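Local atomic coordinates of arabinofuranosidase (Bifidobacterium longum, PDB entry 2Y2W), a protein that hydrolyses terminal non-reducing alpha-L-arabinofuranosyl residues of arabinan and arabinoxylan inside the cell, as a family 51 glycoside hydrolase in plant cell wall degradation. Residues 305-310 / 388-393; 312-317 / 334-339; 339-344 / 403-408. One frame throughout, in Å; residues are numbered along the deposited sequence.

Contact 1. Residues 305-310 / 388-393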
loop_
_atom_site.group_PDB
_atom_site.type_symbol
_atom_site.label_atom_id
_atom_site.label_comp_id
_atom_site.label_asym_id
_atom_site.label_seq_id
_atom_site.Cartn_x
_atom_site.Cartn_y
_atom_site.Cartn_z
ATOM N N ALA D 305 34.088 16.598 -20.849
ATOM C CA ALA D 305 34.313 15.156 -20.868
ATOM C C ALA D 305 33.222 14.386 -20.114
ATOM O O ALA D 305 33.480 13.312 -19.558
ATOM C CB ALA D 305 35.695 14.830 -20.303
ATOM N N SER D 306 32.003 14.929 -20.115
ATOM C CA SER D 306 30.870 14.332 -19.398
ATOM C C SER D 306 30.405 13.003 -19.984
ATOM O O SER D 306 29.745 12.217 -19.300
ATOM C CB SER D 306 29.694 15.307 -19.324
ATOM O OG SER D 306 29.957 16.339 -18.391
ATOM N N SER D 307 30.751 12.760 -21.246
ATOM C CA SER D 307 30.442 11.498 -21.922
ATOM C C SER D 307 31.073 10.289 -21.227
ATOM O O SER D 307 30.537 9.179 -21.293
ATOM C CB SER D 307 30.873 11.555 -23.391
ATOM O OG SER D 307 32.127 12.197 -23.537
ATOM N N GLU D 308 32.201 10.520 -20.557
ATOM C CA GLU D 308 32.917 9.480 -19.811
ATOM C C GLU D 308 32.106 8.941 -18.634
ATOM O O GLU D 308 32.195 7.758 -18.300
ATOM C CB GLU D 308 34.266 10.011 -19.318
ATOM C CG GLU D 308 35.214 10.454 -20.431
ATOM C CD GLU D 308 35.689 9.304 -21.302
ATOM O OE1 GLU D 308 36.190 8.297 -20.750
ATOM O OE2 GLU D 308 35.566 9.410 -22.541
ATOM N N ASP D 309 31.327 9.821 -18.006
ATOM C CA ASP D 309 30.387 9.432 -16.960
ATOM C C ASP D 309 29.306 8.523 -17.550
ATOM O O ASP D 309 28.993 7.476 -16.981
ATOM C CB ASP D 309 29.772 10.677 -16.308
ATOM C CG ASP D 309 28.867 10.344 -15.130
ATOM O OD1 ASP D 309 27.672 10.050 -15.353
ATOM O OD2 ASP D 309 29.351 10.376 -13.978
ATOM N N MET D 310 28.763 8.923 -18.701
ATOM C CA MET D 310 27.733 8.156 -19.404
ATOM C C MET D 310 28.234 6.779 -19.861
ATOM O O MET D 310 27.492 5.800 -19.806
ATOM C CB MET D 310 27.182 8.958 -20.591
ATOM C CG MET D 310 26.013 8.296 -21.312
ATOM S SD MET D 310 25.447 9.197 -22.767
ATOM C CE MET D 310 24.237 10.299 -22.041
ATOM N N GLU D 388 26.426 17.948 -25.383
ATOM C CA GLU D 388 25.283 17.143 -25.830
ATOM C C GLU D 388 25.579 16.385 -27.123
ATOM O O GLU D 388 25.126 15.251 -27.298
ATOM C CB GLU D 388 24.022 17.998 -25.976
ATOM C CG GLU D 388 23.355 18.323 -24.645
ATOM C CD GLU D 388 21.945 18.878 -24.789
ATOM O OE1 GLU D 388 21.292 18.637 -25.832
ATOM O OE2 GLU D 388 21.485 19.557 -23.846
ATOM N N GLY D 389 26.345 17.013 -28.015
ATOM C CA GLY D 389 26.824 16.367 -29.235
ATOM C C GLY D 389 27.644 15.123 -28.948
ATOM O O GLY D 389 27.493 14.104 -29.626
ATOM N N SER D 390 28.505 15.204 -27.933
ATOM C CA SER D 390 29.340 14.071 -27.526
ATOM C C SER D 390 28.546 12.998 -26.782
ATOM O O SER D 390 28.872 11.811 -26.875
ATOM C CB SER D 390 30.537 14.534 -26.683
ATOM O OG SER D 390 30.140 14.929 -25.381
ATOM N N LEU D 391 27.516 13.413 -26.046
ATOM C CA LEU D 391 26.625 12.466 -25.366
ATOM C C LEU D 391 25.863 11.616 -26.379
ATOM O O LEU D 391 25.753 10.399 -26.218
ATOM C CB LEU D 391 25.650 13.185 -24.427
ATOM C CG LEU D 391 26.185 13.893 -23.177
ATOM C CD1 LEU D 391 25.059 14.639 -22.481
ATOM C CD2 LEU D 391 26.863 12.934 -22.212
ATOM N N MET D 392 25.359 12.266 -27.428
ATOM C CA MET D 392 24.691 11.586 -28.536
ATOM C C MET D 392 25.621 10.588 -29.233
ATOM O O MET D 392 25.189 9.497 -29.613
ATOM C CB MET D 392 24.140 12.607 -29.539
ATOM C CG MET D 392 23.373 12.001 -30.717
ATOM S SD MET D 392 22.041 10.868 -30.244
ATOM C CE MET D 392 20.841 12.011 -29.559
ATOM N N ILE D 393 26.888 10.974 -29.394
ATOM C CA ILE D 393 27.924 10.097 -29.956
ATOM C C ILE D 393 28.112 8.837 -29.103
ATOM O O ILE D 393 28.167 7.726 -29.638
ATOM C CB ILE D 393 29.273 10.855 -30.145
ATOM C CG1 ILE D 393 29.177 11.823 -31.332
ATOM C CG2 ILE D 393 30.447 9.880 -30.321
ATOM C CD1 ILE D 393 30.299 12.847 -31.413
#

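Contact 2. Residues 312-317 / 334-339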
loop_
_atom_site.group_PDB
_atom_site.type_symbol
_atom_site.label_atom_id
_atom_site.label_comp_id
_atom_site.label_asym_id
_atom_site.label_seq_id
_atom_site.Cartn_x
_atom_site.Cartn_y
_atom_site.Cartn_z
ATOM N N LYS D 312 30.656 4.897 -18.406
ATOM C CA LYS D 312 30.637 4.100 -17.178
ATOM C C LYS D 312 29.212 3.761 -16.742
ATOM O O LYS D 312 28.935 2.625 -16.353
ATOM C CB LYS D 312 31.380 4.820 -16.049
ATOM C CG LYS D 312 32.791 4.311 -15.828
ATOM C CD LYS D 312 33.498 5.079 -14.716
ATOM C CE LYS D 312 34.620 4.252 -14.078
ATOM N NZ LYS D 312 35.648 3.786 -15.061
ATOM N N PHE D 313 28.324 4.755 -16.815
ATOM C CA PHE D 313 26.899 4.590 -16.523
ATOM C C PHE D 313 26.318 3.417 -17.322
ATOM O O PHE D 313 25.702 2.512 -16.752
ATOM C CB PHE D 313 26.147 5.884 -16.872
ATOM C CG PHE D 313 24.892 6.116 -16.069
ATOM C CD1 PHE D 313 23.935 5.115 -15.910
ATOM C CD2 PHE D 313 24.662 7.355 -15.483
ATOM C CE1 PHE D 313 22.777 5.343 -15.173
ATOM C CE2 PHE D 313 23.507 7.593 -14.744
ATOM C CZ PHE D 313 22.562 6.585 -14.588
ATOM N N ILE D 314 26.531 3.443 -18.638
ATOM C CA ILE D 314 26.062 2.395 -19.544
ATOM C C ILE D 314 26.650 1.032 -19.174
ATOM O O ILE D 314 25.923 0.042 -19.102
ATOM C CB ILE D 314 26.357 2.753 -21.031
ATOM C CG1 ILE D 314 25.429 3.882 -21.496
ATOM C CG2 ILE D 314 26.191 1.532 -21.941
ATOM C CD1 ILE D 314 25.964 4.711 -22.652
ATOM N N ALA D 315 27.958 0.997 -18.920
ATOM C CA ALA D 315 28.653 -0.244 -18.570
ATOM C C ALA D 315 28.098 -0.888 -17.300
ATOM O O ALA D 315 27.854 -2.094 -17.271
ATOM C CB ALA D 315 30.154 0.004 -18.433
ATOM N N THR D 316 27.885 -0.070 -16.271
ATOM C CA THR D 316 27.451 -0.543 -14.956
ATOM C C THR D 316 26.000 -1.029 -14.961
ATOM O O THR D 316 25.685 -2.066 -14.366
ATOM C CB THR D 316 27.629 0.553 -13.875
ATOM O OG1 THR D 316 28.904 1.181 -14.033
ATOM C CG2 THR D 316 27.538 -0.040 -12.474
ATOM N N VAL D 317 25.125 -0.282 -15.630
ATOM C CA VAL D 317 23.708 -0.643 -15.711
ATOM C C VAL D 317 23.518 -1.906 -16.557
ATOM O O VAL D 317 22.737 -2.788 -16.191
ATOM C CB VAL D 317 22.843 0.531 -16.237
ATOM C CG1 VAL D 317 21.405 0.088 -16.482
ATOM C CG2 VAL D 317 22.869 1.685 -15.250
ATOM N N ILE D 334 17.445 -7.267 -21.327
ATOM C CA ILE D 334 16.820 -6.010 -20.945
ATOM C C ILE D 334 17.616 -4.884 -21.596
ATOM O O ILE D 334 18.804 -4.714 -21.315
ATOM C CB ILE D 334 16.812 -5.804 -19.404
ATOM C CG1 ILE D 334 16.170 -6.997 -18.672
ATOM C CG2 ILE D 334 16.160 -4.467 -19.028
ATOM C CD1 ILE D 334 14.708 -7.258 -19.001
ATOM N N ALA D 335 16.959 -4.132 -22.475
ATOM C CA ALA D 335 17.581 -2.973 -23.113
ATOM C C ALA D 335 17.615 -1.772 -22.166
ATOM O O ALA D 335 16.848 -1.704 -21.201
ATOM C CB ALA D 335 16.857 -2.619 -24.404
ATOM N N LEU D 336 18.514 -0.836 -22.446
ATOM C CA LEU D 336 18.642 0.377 -21.651
ATOM C C LEU D 336 17.822 1.507 -22.252
ATOM O O LEU D 336 17.752 1.655 -23.478
ATOM C CB LEU D 336 20.110 0.795 -21.540
ATOM C CG LEU D 336 20.945 0.310 -20.349
ATOM C CD1 LEU D 336 20.940 -1.212 -20.195
ATOM C CD2 LEU D 336 22.369 0.829 -20.475
ATOM N N SER D 337 17.205 2.298 -21.378
ATOM C CA SER D 337 16.404 3.443 -21.790
ATOM C C SER D 337 16.879 4.715 -21.093
ATOM O O SER D 337 16.505 4.985 -19.947
ATOM C CB SER D 337 14.920 3.194 -21.498
ATOM O OG SER D 337 14.115 4.268 -21.956
ATOM N N PHE D 338 17.710 5.490 -21.786
ATOM C CA PHE D 338 18.184 6.777 -21.279
ATOM C C PHE D 338 17.093 7.845 -21.378
ATOM O O PHE D 338 17.240 8.838 -22.092
ATOM C CB PHE D 338 19.447 7.215 -22.027
ATOM C CG PHE D 338 20.710 7.033 -21.240
ATOM C CD1 PHE D 338 21.371 5.810 -21.230
ATOM C CD2 PHE D 338 21.241 8.088 -20.503
ATOM C CE1 PHE D 338 22.542 5.643 -20.498
ATOM C CE2 PHE D 338 22.409 7.931 -19.769
ATOM C CZ PHE D 338 23.062 6.708 -19.767
ATOM N N ASP D 339 16.008 7.636 -20.635
ATOM C CA ASP D 339 14.796 8.439 -20.789
ATOM C C ASP D 339 14.846 9.830 -20.150
ATOM O O ASP D 339 13.905 10.613 -20.289
ATOM C CB ASP D 339 13.544 7.655 -20.358
ATOM C CG ASP D 339 13.652 7.068 -18.958
ATOM O OD1 ASP D 339 14.629 7.362 -18.237
ATOM O OD2 ASP D 339 12.740 6.300 -18.581
#

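Contact 3. Residues 339-344 / 403-408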
loop_
_atom_site.group_PDB
_atom_site.type_symbol
_atom_site.label_atom_id
_atom_site.label_comp_id
_atom_site.label_asym_id
_atom_site.label_seq_id
_atom_site.Cartn_x
_atom_site.Cartn_y
_atom_site.Cartn_z
ATOM N N ASP D 339 16.008 7.636 -20.635
ATOM C CA ASP D 339 14.796 8.439 -20.789
ATOM C C ASP D 339 14.846 9.830 -20.150
ATOM O O ASP D 339 13.905 10.613 -20.289
ATOM C CB ASP D 339 13.544 7.655 -20.358
ATOM C CG ASP D 339 13.652 7.068 -18.958
ATOM O OD1 ASP D 339 14.629 7.362 -18.237
ATOM O OD2 ASP D 339 12.740 6.300 -18.581
ATOM N N GLU D 340 15.939 10.131 -19.455
ATOM C CA GLU D 340 16.221 11.495 -19.012
ATOM C C GLU D 340 17.716 11.787 -19.114
ATOM O O GLU D 340 18.504 11.344 -18.279
ATOM C CB GLU D 340 15.703 11.742 -17.589
ATOM C CG GLU D 340 14.218 12.086 -17.520
ATOM C CD GLU D 340 13.765 12.548 -16.145
ATOM O OE1 GLU D 340 14.524 13.275 -15.465
ATOM O OE2 GLU D 340 12.636 12.190 -15.747
ATOM N N TRP D 341 18.101 12.515 -20.158
ATOM C CA TRP D 341 19.490 12.924 -20.346
ATOM C C TRP D 341 19.584 14.360 -20.852
ATOM O O TRP D 341 18.604 14.912 -21.350
ATOM C CB TRP D 341 20.234 11.957 -21.283
ATOM C CG TRP D 341 19.836 12.050 -22.732
ATOM C CD1 TRP D 341 18.833 11.362 -23.353
ATOM C CD2 TRP D 341 20.440 12.872 -23.742
ATOM N NE1 TRP D 341 18.770 11.706 -24.680
ATOM C CE2 TRP D 341 19.745 12.632 -24.947
ATOM C CE3 TRP D 341 21.500 13.791 -23.743
ATOM C CZ2 TRP D 341 20.075 13.273 -26.145
ATOM C CZ3 TRP D 341 21.827 14.431 -24.934
ATOM C CH2 TRP D 341 21.115 14.167 -26.120
ATOM N N GLY D 342 20.764 14.959 -20.706
ATOM C CA GLY D 342 21.018 16.302 -21.221
ATOM C C GLY D 342 21.744 17.216 -20.255
ATOM O O GLY D 342 22.127 16.802 -19.159
ATOM N N VAL D 343 21.929 18.466 -20.672
ATOM C CA VAL D 343 22.587 19.475 -19.853
ATOM C C VAL D 343 21.562 20.218 -19.002
ATOM O O VAL D 343 20.596 20.768 -19.531
ATOM C CB VAL D 343 23.400 20.474 -20.721
ATOM C CG1 VAL D 343 23.917 21.636 -19.883
ATOM C CG2 VAL D 343 24.560 19.767 -21.410
ATOM N N TRP D 344 21.776 20.216 -17.685
ATOM C CA TRP D 344 20.922 20.952 -16.747
ATOM C C TRP D 344 21.713 21.524 -15.572
ATOM O O TRP D 344 22.316 20.783 -14.793
ATOM C CB TRP D 344 19.765 20.070 -16.253
ATOM C CG TRP D 344 18.944 20.650 -15.115
ATOM C CD1 TRP D 344 18.644 21.967 -14.898
ATOM C CD2 TRP D 344 18.295 19.917 -14.066
ATOM N NE1 TRP D 344 17.867 22.101 -13.773
ATOM C CE2 TRP D 344 17.634 20.858 -13.244
ATOM C CE3 TRP D 344 18.208 18.557 -13.740
ATOM C CZ2 TRP D 344 16.900 20.484 -12.113
ATOM C CZ3 TRP D 344 17.475 18.185 -12.614
ATOM C CH2 TRP D 344 16.832 19.146 -11.815
ATOM N N ARG D 403 18.614 1.138 -26.554
ATOM C CA ARG D 403 17.687 1.142 -27.681
ATOM C C ARG D 403 16.669 2.283 -27.600
ATOM O O ARG D 403 15.820 2.431 -28.479
ATOM C CB ARG D 403 16.987 -0.217 -27.803
ATOM C CG ARG D 403 17.932 -1.416 -27.961
ATOM C CD ARG D 403 18.754 -1.371 -29.249
ATOM N NE ARG D 403 17.921 -1.292 -30.449
ATOM C CZ ARG D 403 18.389 -1.271 -31.693
ATOM N NH1 ARG D 403 19.694 -1.329 -31.924
ATOM N NH2 ARG D 403 17.545 -1.195 -32.714
ATOM N N SER D 404 16.763 3.086 -26.544
ATOM C CA SER D 404 15.904 4.256 -26.374
ATOM C C SER D 404 16.594 5.341 -25.563
ATOM O O SER D 404 17.323 5.051 -24.616
ATOM C CB SER D 404 14.586 3.873 -25.702
ATOM O OG SER D 404 13.707 4.982 -25.660
ATOM N N ALA D 405 16.353 6.591 -25.946
ATOM C CA ALA D 405 16.848 7.748 -25.210
ATOM C C ALA D 405 15.877 8.921 -25.340
ATOM O O ALA D 405 15.375 9.206 -26.428
ATOM C CB ALA D 405 18.241 8.142 -25.693
ATOM N N SER D 406 15.610 9.588 -24.221
ATOM C CA SER D 406 14.723 10.743 -24.213
ATOM C C SER D 406 15.436 11.959 -23.648
ATOM O O SER D 406 15.780 11.988 -22.464
ATOM C CB SER D 406 13.453 10.459 -23.404
ATOM O OG SER D 406 12.885 9.210 -23.749
ATOM N N ARG D 407 15.665 12.955 -24.500
ATOM C CA ARG D 407 16.306 14.190 -24.070
ATOM C C ARG D 407 15.311 15.054 -23.301
ATOM O O ARG D 407 14.184 15.272 -23.750
ATOM C CB ARG D 407 16.876 14.963 -25.260
ATOM C CG ARG D 407 17.929 15.985 -24.853
ATOM C CD ARG D 407 17.926 17.198 -25.764
ATOM N NE ARG D 407 18.626 18.326 -25.150
ATOM C CZ ARG D 407 18.066 19.201 -24.316
ATOM N NH1 ARG D 407 16.786 19.091 -23.977
ATOM N NH2 ARG D 407 18.790 20.189 -23.812
ATOM N N ALA D 408 15.739 15.533 -22.137
ATOM C CA ALA D 408 14.895 16.350 -21.272
ATOM C C ALA D 408 15.325 17.816 -21.312
ATOM O O ALA D 408 16.486 18.121 -21.045
ATOM C CB ALA D 408 14.942 15.819 -19.844
#

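Contact 1. Residues 305-310 / 388-393
M310 and L391 supply the apolar part of this contact between two helices of the barrel's outer layer, 307-327 and 382-397. The methyl CE of M310 meets the methyl CD2 of L391 at 3.7 Å, and the two side chains cross obliquely. M310 reaches over because CG stands anti to the backbone N (chi1 -175°) and SD is anti again at chi2; the bend at chi3 then turns CE onto L391. L391 leaves its helix neither toward nor away from the partner, but its branch brings CD2 nearer, so that the same methyl also lies 3.9 Å from the CA of S307. A flexible, unbranched methionine suits a place where a methyl must be carried some way across, while the forked leucine can touch both the methionine and the backbone of the opposite helix.

The polar side chains come close without bonding to each other. S307 and S390 both point toward the partner segment, yet their OG atoms stay 3.8 Å apart, and the hydroxyl of S390 is hydrogen-bonded to the carbonyl O of V387 one turn earlier in its own helix. S306 likewise uses its OG on F303 O. Serine is small enough to let the backbones approach, with the CA atoms of S307 and L391 5.2 Å apart. The sulfur of M310 also rests 3.7 Å from L391 O, a van der Waals approach.

Y287 of strand 280-287 touches S306, M310 and L391, closing the contact on the barrel side. With no hydrogen bond between the segments and every touching residue buried, the helices are held here by dispersion and close fit, while the serine hydroxyls of S306 and S390 are satisfied locally.

Contact 2. Residues 312-317 / 334-339
F313 offers one face of its ring to the rim of F338, whose CZ comes over that face to lie 4.2 Å from CG of F313. The pair is edge-to-face, with centroids 5.5 Å apart and planes inclined at 60°, an arrangement that sets the slightly positive ring hydrogens of one phenylalanine against the pi cloud of the other.

The tight side of the contact is the buried face of helix 312-317. CG1 of I314 lies 3.5 Å from CE1 of F338, the two side chains crossing at about a right angle; with CG1 anti to the carbonyl carbon (chi1 -72°), the other branch, CG2, is left to approach CD2 of L336. That leucine methyl also sits 3.9 Å from the carbonyl O of I314. V317, further along the helix, puts CG1, anti to its backbone N, 3.9 Å from CG of L336. The fork of isoleucine thus serves two partners at once, whereas the compact valine needs only CG1 to reach the leucine.

Away from this core the helix is looser: K312 and A315 are exposed and T316 partly so. Here the bonding stays within the helix: T316 OG1 gives a 2.7 Å hydrogen bond to K312 O, approaching from above the carbonyl plane, while T316 N binds the same oxygen. Threonine can thus return its hydroxyl to the backbone on the more exposed part of the helix.

The axes of 312-317 and 335-339 approach to 10.1 Å, with N-to-C directions 142° apart, as expected for an outer helix and the strand that follows it in a (beta/alpha)8 barrel. Strand 335-341 lies between strands 280-287 and 402-408; C283 and A285 of the former touch F338, V402 of the latter touches L336, and F263 adds a second edge-to-face ring to F313.

Contact 3. Residues 339-344 / 403-408
W341 holds CG between its backbone N and carbonyl carbon (chi1 72°), while R407 sets CG anti to its N (chi1 -161°), and the two side chains meet at about a right angle. CG of R407 lies over the six-membered ring of the indole, 3.8 Å from its centroid, in a CH-pi contact. CB of A405, a small group, comes to 3.7 Å from NE1 of W341. Arginine suits its place twice over: its CB and CG lie over one face of the indole, while its guanidinium goes on to E388.

The backbones form a parallel bridge, W341 with R407, joining the seventh and eighth strands of the (beta/alpha)8 barrel. A408 N gives W341 O a nearly straight bond of 3.0 Å; W341 N to S406 O is weak, at 3.3 Å.

E340, by similarity the catalytic nucleophile, points away from strand 403-408; its OE1 is hydrogen-bonded to the OH of Y286 and its OE2 forms a salt bridge with R109. Its CA still approaches S406 O at 3.5 Å. At G342 the backbone (phi 135°) would press a CB against the preceding carbonyl O, which is why the residue without one suits this place.

Strand 335-341 runs through contacts 2 and 3, which share D339; F338 probably hydrogen-bonds through its backbone N to S404 O and through its O to S406 N, continuing the sheet pairing. F338 also meets contact 1, where CG of M310 lies 3.7 Å from its CZ. Contact 1 is tied to contact 3 by a salt bridge of 2.8 Å between E388 OE2 and R407 NH2, and by L391 and M392 packing on W341. Contact 3 alone holds the probable nucleophile E340, whose side chain is about 3 Å from those of N214 and Y286. The side chain of F338 is about 7 Å from that of E340. The side chain of M310 is about 10 Å from that of E340.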